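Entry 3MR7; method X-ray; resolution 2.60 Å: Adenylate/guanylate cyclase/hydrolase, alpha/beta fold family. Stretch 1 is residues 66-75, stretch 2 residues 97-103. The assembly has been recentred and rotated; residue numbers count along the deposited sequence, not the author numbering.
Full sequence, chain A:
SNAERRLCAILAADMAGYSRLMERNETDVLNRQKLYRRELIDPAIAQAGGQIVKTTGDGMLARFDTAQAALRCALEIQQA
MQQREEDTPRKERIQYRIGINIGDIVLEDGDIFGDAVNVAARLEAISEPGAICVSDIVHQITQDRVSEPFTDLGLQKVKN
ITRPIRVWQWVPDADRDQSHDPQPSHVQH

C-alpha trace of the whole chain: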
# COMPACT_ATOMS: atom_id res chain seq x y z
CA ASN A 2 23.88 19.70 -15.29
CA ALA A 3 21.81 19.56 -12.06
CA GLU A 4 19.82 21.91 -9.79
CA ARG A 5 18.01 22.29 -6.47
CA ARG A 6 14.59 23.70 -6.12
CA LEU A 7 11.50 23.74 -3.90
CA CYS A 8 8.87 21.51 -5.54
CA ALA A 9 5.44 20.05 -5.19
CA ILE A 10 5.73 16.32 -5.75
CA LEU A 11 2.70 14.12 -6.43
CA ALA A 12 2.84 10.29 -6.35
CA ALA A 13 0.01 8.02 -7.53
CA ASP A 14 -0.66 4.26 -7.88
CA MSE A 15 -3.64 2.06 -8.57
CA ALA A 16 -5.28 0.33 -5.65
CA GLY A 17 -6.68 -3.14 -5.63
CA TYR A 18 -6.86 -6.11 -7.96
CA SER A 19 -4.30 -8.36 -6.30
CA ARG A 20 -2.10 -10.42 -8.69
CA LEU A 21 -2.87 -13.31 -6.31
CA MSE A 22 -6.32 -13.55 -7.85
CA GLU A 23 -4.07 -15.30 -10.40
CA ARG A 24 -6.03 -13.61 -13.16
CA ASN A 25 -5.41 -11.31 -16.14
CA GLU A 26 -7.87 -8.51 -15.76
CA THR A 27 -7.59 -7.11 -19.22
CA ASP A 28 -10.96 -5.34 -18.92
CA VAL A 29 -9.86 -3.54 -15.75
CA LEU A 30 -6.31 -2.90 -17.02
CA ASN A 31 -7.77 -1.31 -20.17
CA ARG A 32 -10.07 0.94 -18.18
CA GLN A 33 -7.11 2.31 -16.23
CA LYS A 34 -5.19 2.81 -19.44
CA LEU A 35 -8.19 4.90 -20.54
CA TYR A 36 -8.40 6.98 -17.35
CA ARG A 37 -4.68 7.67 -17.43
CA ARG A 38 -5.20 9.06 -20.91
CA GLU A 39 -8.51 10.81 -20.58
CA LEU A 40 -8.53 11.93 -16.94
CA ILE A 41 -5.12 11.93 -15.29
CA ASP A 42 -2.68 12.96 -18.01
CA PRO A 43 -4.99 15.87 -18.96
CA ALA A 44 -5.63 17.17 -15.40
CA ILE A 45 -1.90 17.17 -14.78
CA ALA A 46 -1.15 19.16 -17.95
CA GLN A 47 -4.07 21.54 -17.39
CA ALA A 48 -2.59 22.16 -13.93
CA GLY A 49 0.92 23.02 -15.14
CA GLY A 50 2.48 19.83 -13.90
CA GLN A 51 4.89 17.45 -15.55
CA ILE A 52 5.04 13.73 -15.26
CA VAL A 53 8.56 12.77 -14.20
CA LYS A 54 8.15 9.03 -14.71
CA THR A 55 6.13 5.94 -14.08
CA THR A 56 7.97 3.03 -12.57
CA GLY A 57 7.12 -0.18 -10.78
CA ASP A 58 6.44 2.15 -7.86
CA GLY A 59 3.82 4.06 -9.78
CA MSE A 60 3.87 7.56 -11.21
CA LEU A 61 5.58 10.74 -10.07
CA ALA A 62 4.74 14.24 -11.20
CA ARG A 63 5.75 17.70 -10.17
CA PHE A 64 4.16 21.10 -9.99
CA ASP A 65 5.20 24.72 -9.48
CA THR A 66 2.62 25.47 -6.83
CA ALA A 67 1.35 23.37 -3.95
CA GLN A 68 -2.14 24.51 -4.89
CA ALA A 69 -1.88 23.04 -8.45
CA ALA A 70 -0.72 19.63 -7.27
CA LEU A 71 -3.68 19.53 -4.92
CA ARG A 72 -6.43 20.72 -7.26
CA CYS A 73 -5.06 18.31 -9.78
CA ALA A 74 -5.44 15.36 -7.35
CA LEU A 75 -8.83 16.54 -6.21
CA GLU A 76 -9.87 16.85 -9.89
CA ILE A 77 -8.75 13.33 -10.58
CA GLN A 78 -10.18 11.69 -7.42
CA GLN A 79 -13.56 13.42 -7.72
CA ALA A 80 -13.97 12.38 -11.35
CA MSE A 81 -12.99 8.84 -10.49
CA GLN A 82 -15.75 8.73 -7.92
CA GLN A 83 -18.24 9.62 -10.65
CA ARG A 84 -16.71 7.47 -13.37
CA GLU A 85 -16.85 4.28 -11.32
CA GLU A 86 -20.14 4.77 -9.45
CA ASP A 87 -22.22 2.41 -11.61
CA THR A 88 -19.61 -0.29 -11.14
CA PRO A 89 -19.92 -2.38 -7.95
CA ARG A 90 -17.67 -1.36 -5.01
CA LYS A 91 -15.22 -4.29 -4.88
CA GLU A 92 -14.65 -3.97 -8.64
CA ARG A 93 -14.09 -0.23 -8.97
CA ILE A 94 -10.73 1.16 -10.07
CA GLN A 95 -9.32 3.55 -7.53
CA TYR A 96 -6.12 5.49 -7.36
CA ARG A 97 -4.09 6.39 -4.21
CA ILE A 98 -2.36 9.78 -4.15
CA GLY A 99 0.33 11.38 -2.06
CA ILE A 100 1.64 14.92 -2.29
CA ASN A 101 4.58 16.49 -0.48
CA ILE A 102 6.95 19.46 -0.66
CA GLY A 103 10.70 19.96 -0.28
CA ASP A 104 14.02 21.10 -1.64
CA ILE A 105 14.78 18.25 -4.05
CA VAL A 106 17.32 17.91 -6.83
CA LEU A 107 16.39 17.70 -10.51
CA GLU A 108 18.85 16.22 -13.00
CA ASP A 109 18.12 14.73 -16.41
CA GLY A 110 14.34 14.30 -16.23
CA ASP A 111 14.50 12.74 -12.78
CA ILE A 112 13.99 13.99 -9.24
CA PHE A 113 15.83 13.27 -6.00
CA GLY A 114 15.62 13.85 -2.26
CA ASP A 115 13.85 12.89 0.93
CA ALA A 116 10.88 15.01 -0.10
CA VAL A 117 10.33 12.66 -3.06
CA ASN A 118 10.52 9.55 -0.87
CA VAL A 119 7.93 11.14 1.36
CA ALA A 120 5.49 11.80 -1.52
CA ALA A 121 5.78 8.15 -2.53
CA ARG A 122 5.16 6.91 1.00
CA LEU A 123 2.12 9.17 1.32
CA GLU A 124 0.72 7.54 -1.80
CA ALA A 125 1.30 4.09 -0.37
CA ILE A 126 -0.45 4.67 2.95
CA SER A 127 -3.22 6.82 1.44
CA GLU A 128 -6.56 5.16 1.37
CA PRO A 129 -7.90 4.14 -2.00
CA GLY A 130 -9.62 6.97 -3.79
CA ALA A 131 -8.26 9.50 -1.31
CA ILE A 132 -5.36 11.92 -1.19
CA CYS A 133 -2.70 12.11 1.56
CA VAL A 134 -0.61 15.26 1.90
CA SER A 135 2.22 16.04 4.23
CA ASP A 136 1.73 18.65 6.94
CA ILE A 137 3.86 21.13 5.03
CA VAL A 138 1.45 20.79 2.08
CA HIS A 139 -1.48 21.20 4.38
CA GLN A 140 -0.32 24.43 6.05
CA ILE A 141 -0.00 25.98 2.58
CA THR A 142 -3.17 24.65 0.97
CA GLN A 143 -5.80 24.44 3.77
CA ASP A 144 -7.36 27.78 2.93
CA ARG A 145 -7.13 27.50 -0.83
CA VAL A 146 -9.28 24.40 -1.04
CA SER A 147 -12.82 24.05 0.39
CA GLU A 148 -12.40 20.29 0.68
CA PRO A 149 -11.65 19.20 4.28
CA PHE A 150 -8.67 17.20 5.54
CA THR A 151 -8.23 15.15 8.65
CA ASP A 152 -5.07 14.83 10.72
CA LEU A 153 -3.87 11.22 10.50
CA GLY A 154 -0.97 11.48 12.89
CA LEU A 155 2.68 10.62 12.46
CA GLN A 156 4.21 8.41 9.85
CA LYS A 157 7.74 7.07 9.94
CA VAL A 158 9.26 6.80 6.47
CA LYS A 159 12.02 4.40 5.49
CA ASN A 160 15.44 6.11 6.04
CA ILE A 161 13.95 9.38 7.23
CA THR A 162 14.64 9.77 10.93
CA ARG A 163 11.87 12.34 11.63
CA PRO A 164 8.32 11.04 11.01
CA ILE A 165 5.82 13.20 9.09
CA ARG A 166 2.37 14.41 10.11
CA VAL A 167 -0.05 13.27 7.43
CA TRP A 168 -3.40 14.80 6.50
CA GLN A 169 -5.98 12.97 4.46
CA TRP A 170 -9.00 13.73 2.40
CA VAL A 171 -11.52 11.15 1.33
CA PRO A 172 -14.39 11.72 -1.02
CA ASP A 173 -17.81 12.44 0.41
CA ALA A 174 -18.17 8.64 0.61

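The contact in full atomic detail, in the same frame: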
# COMPACT_ATOMS: atom_id res chain seq x y z
N THR A 66 3.27 25.07 -8.07
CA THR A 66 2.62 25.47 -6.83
C THR A 66 2.11 24.27 -6.08
O THR A 66 1.79 23.27 -6.69
CB THR A 66 1.48 26.49 -7.06
OG1 THR A 66 0.59 26.03 -8.11
CG2 THR A 66 2.08 27.81 -7.44
N ALA A 67 2.03 24.38 -4.76
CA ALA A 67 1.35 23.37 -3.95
C ALA A 67 -0.14 23.33 -4.31
O ALA A 67 -0.73 22.27 -4.46
CB ALA A 67 1.55 23.66 -2.49
N GLN A 68 -0.75 24.49 -4.50
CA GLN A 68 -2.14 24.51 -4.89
C GLN A 68 -2.41 23.63 -6.13
O GLN A 68 -3.35 22.83 -6.12
CB GLN A 68 -2.59 25.93 -5.12
CG GLN A 68 -4.02 26.19 -4.70
CD GLN A 68 -4.47 27.63 -5.00
OE1 GLN A 68 -3.65 28.50 -5.36
NE2 GLN A 68 -5.77 27.89 -4.83
N ALA A 69 -1.59 23.74 -7.18
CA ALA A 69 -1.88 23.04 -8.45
C ALA A 69 -1.77 21.53 -8.33
O ALA A 69 -2.55 20.80 -8.93
CB ALA A 69 -0.99 23.55 -9.57
N ALA A 70 -0.80 21.05 -7.56
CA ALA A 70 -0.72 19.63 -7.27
C ALA A 70 -2.04 19.19 -6.65
O ALA A 70 -2.63 18.18 -7.06
CB ALA A 70 0.44 19.33 -6.33
N LEU A 71 -2.52 19.96 -5.68
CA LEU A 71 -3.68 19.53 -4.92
C LEU A 71 -4.98 19.58 -5.72
O LEU A 71 -5.77 18.65 -5.67
CB LEU A 71 -3.80 20.27 -3.58
CG LEU A 71 -4.92 19.75 -2.67
CD1 LEU A 71 -4.87 18.23 -2.57
CD2 LEU A 71 -4.83 20.37 -1.28
N ARG A 72 -5.21 20.65 -6.47
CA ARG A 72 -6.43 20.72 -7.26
C ARG A 72 -6.40 19.64 -8.32
O ARG A 72 -7.43 19.09 -8.72
CB ARG A 72 -6.57 22.07 -7.95
CG ARG A 72 -6.79 23.21 -6.99
CD ARG A 72 -6.51 24.53 -7.70
NE ARG A 72 -6.95 25.69 -6.94
CZ ARG A 72 -7.01 26.92 -7.45
NH1 ARG A 72 -6.67 27.13 -8.72
NH2 ARG A 72 -7.41 27.93 -6.71
N CYS A 73 -5.20 19.34 -8.78
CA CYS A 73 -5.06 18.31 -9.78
C CYS A 73 -5.51 16.96 -9.21
O CYS A 73 -6.31 16.26 -9.84
CB CYS A 73 -3.63 18.28 -10.29
SG CYS A 73 -3.23 17.00 -11.43
N ALA A 74 -5.04 16.61 -8.02
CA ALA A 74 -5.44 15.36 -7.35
C ALA A 74 -6.93 15.34 -6.99
O ALA A 74 -7.60 14.32 -7.06
CB ALA A 74 -4.59 15.11 -6.07
N LEU A 75 -7.43 16.48 -6.55
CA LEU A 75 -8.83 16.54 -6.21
C LEU A 75 -9.67 16.35 -7.48
O LEU A 75 -10.69 15.70 -7.45
CB LEU A 75 -9.11 17.86 -5.52
CG LEU A 75 -8.73 17.86 -4.04
CD1 LEU A 75 -8.82 19.27 -3.51
CD2 LEU A 75 -9.66 16.95 -3.25
N ARG A 97 -4.56 5.81 -5.49
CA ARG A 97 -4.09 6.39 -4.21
C ARG A 97 -3.21 7.57 -4.59
O ARG A 97 -2.52 7.52 -5.61
CB ARG A 97 -3.28 5.38 -3.39
CG ARG A 97 -4.10 4.28 -2.72
CD ARG A 97 -3.25 3.56 -1.75
NE ARG A 97 -2.06 3.14 -2.44
CZ ARG A 97 -1.90 1.92 -2.94
NH1 ARG A 97 -2.85 1.03 -2.76
NH2 ARG A 97 -0.79 1.61 -3.61
N ILE A 98 -3.21 8.64 -3.80
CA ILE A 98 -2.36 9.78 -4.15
C ILE A 98 -1.72 10.39 -2.95
O ILE A 98 -2.37 10.59 -1.95
CB ILE A 98 -3.11 10.86 -4.92
CG1 ILE A 98 -3.63 10.30 -6.25
CG2 ILE A 98 -2.20 12.06 -5.15
CD1 ILE A 98 -4.66 11.16 -6.92
N GLY A 99 -0.43 10.65 -3.06
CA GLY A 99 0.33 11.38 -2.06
C GLY A 99 0.96 12.64 -2.65
O GLY A 99 1.30 12.72 -3.82
N ILE A 100 1.08 13.66 -1.83
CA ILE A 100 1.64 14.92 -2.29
C ILE A 100 2.51 15.44 -1.18
O ILE A 100 2.12 15.38 -0.05
CB ILE A 100 0.53 15.93 -2.55
CG1 ILE A 100 -0.39 15.41 -3.63
CG2 ILE A 100 1.14 17.25 -2.97
CD1 ILE A 100 -1.50 16.32 -3.94
N ASN A 101 3.70 15.94 -1.50
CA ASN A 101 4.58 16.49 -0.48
C ASN A 101 5.32 17.70 -1.03
O ASN A 101 5.18 18.03 -2.20
CB ASN A 101 5.55 15.42 0.00
CG ASN A 101 6.49 15.93 1.08
OD1 ASN A 101 6.09 16.72 1.93
ND2 ASN A 101 7.73 15.48 1.05
N ILE A 102 6.11 18.36 -0.20
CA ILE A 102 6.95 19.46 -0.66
C ILE A 102 8.36 19.41 -0.06
O ILE A 102 8.58 18.88 1.03
CB ILE A 102 6.26 20.79 -0.40
CG1 ILE A 102 5.28 21.08 -1.52
CG2 ILE A 102 7.25 21.92 -0.32
CD1 ILE A 102 4.23 22.07 -1.12
N GLY A 103 9.34 19.93 -0.79
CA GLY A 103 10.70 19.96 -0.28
C GLY A 103 11.67 20.59 -1.24
O GLY A 103 11.31 20.88 -2.38

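A helix, residues 67-75, lies antiparallel over a strand, residues 97-103, their axes 9.4 Å apart at closest approach and their directions opposed by 180°. No hydrogen bond crosses between them. The helix bonds its own backbone, as in Ala74 N to Ala70 O at 3.0 Å; with no hydrogen bond across, the contact between the two is apolar packing.

The rule is small against branched. The helix offers three alanines, Ala67, Ala70 and Ala74, spaced three and four apart; the strand offers Ile98, Ile100 and Ile102, alternate residues whose CA-to-CB bonds all point toward the helix. The registers match in reverse order: Ala67 CA is nearest Ile102 CA, Ala70 CA nearest Ile100 CA, and Ala74 CA nearest Ile98 CA, at 7.6, 7.2 and 7.1 Å; the CA-to-CB bonds of Ala70 and Ala74 point toward the strand, that of Ala67 sideways. Short methyls on the helix leave room for the longer isoleucines, all with chi1 m and chi2 t.

Ile100 is the central bump, with the largest covered area. Ile100 CD1 settles among Ala70, Leu71 and Ala74, 3.8 Å from Ala70 O, 4.0 Å from Leu71 CA and 3.9 Å from Ala74 CB, while Ile100 CG2 lies 4.0 Å from Ala70 CB. Leu71 adds a flank to this hollow, Leu71 CD1 reaching 4.1 Å from Ile100 CD1. Toward one end, Ile98 CG2 meets Ala74 CB at 4.0 Å, so the Ala74 methyl touches both Ile98 and Ile100. At the other, Ile102 extends its CD1 to 3.4 Å from Ala67 CB, a tight methyl contact.

Gly99 is not part of the contact: a CB there would point away from the helix. Asn101 takes no part either. Just before the helix, Thr66 OG1 accepts from Ala69 N at 3.3 Å, capping the first turn, though the CA-to-CB bond of Thr66 points away from the strand.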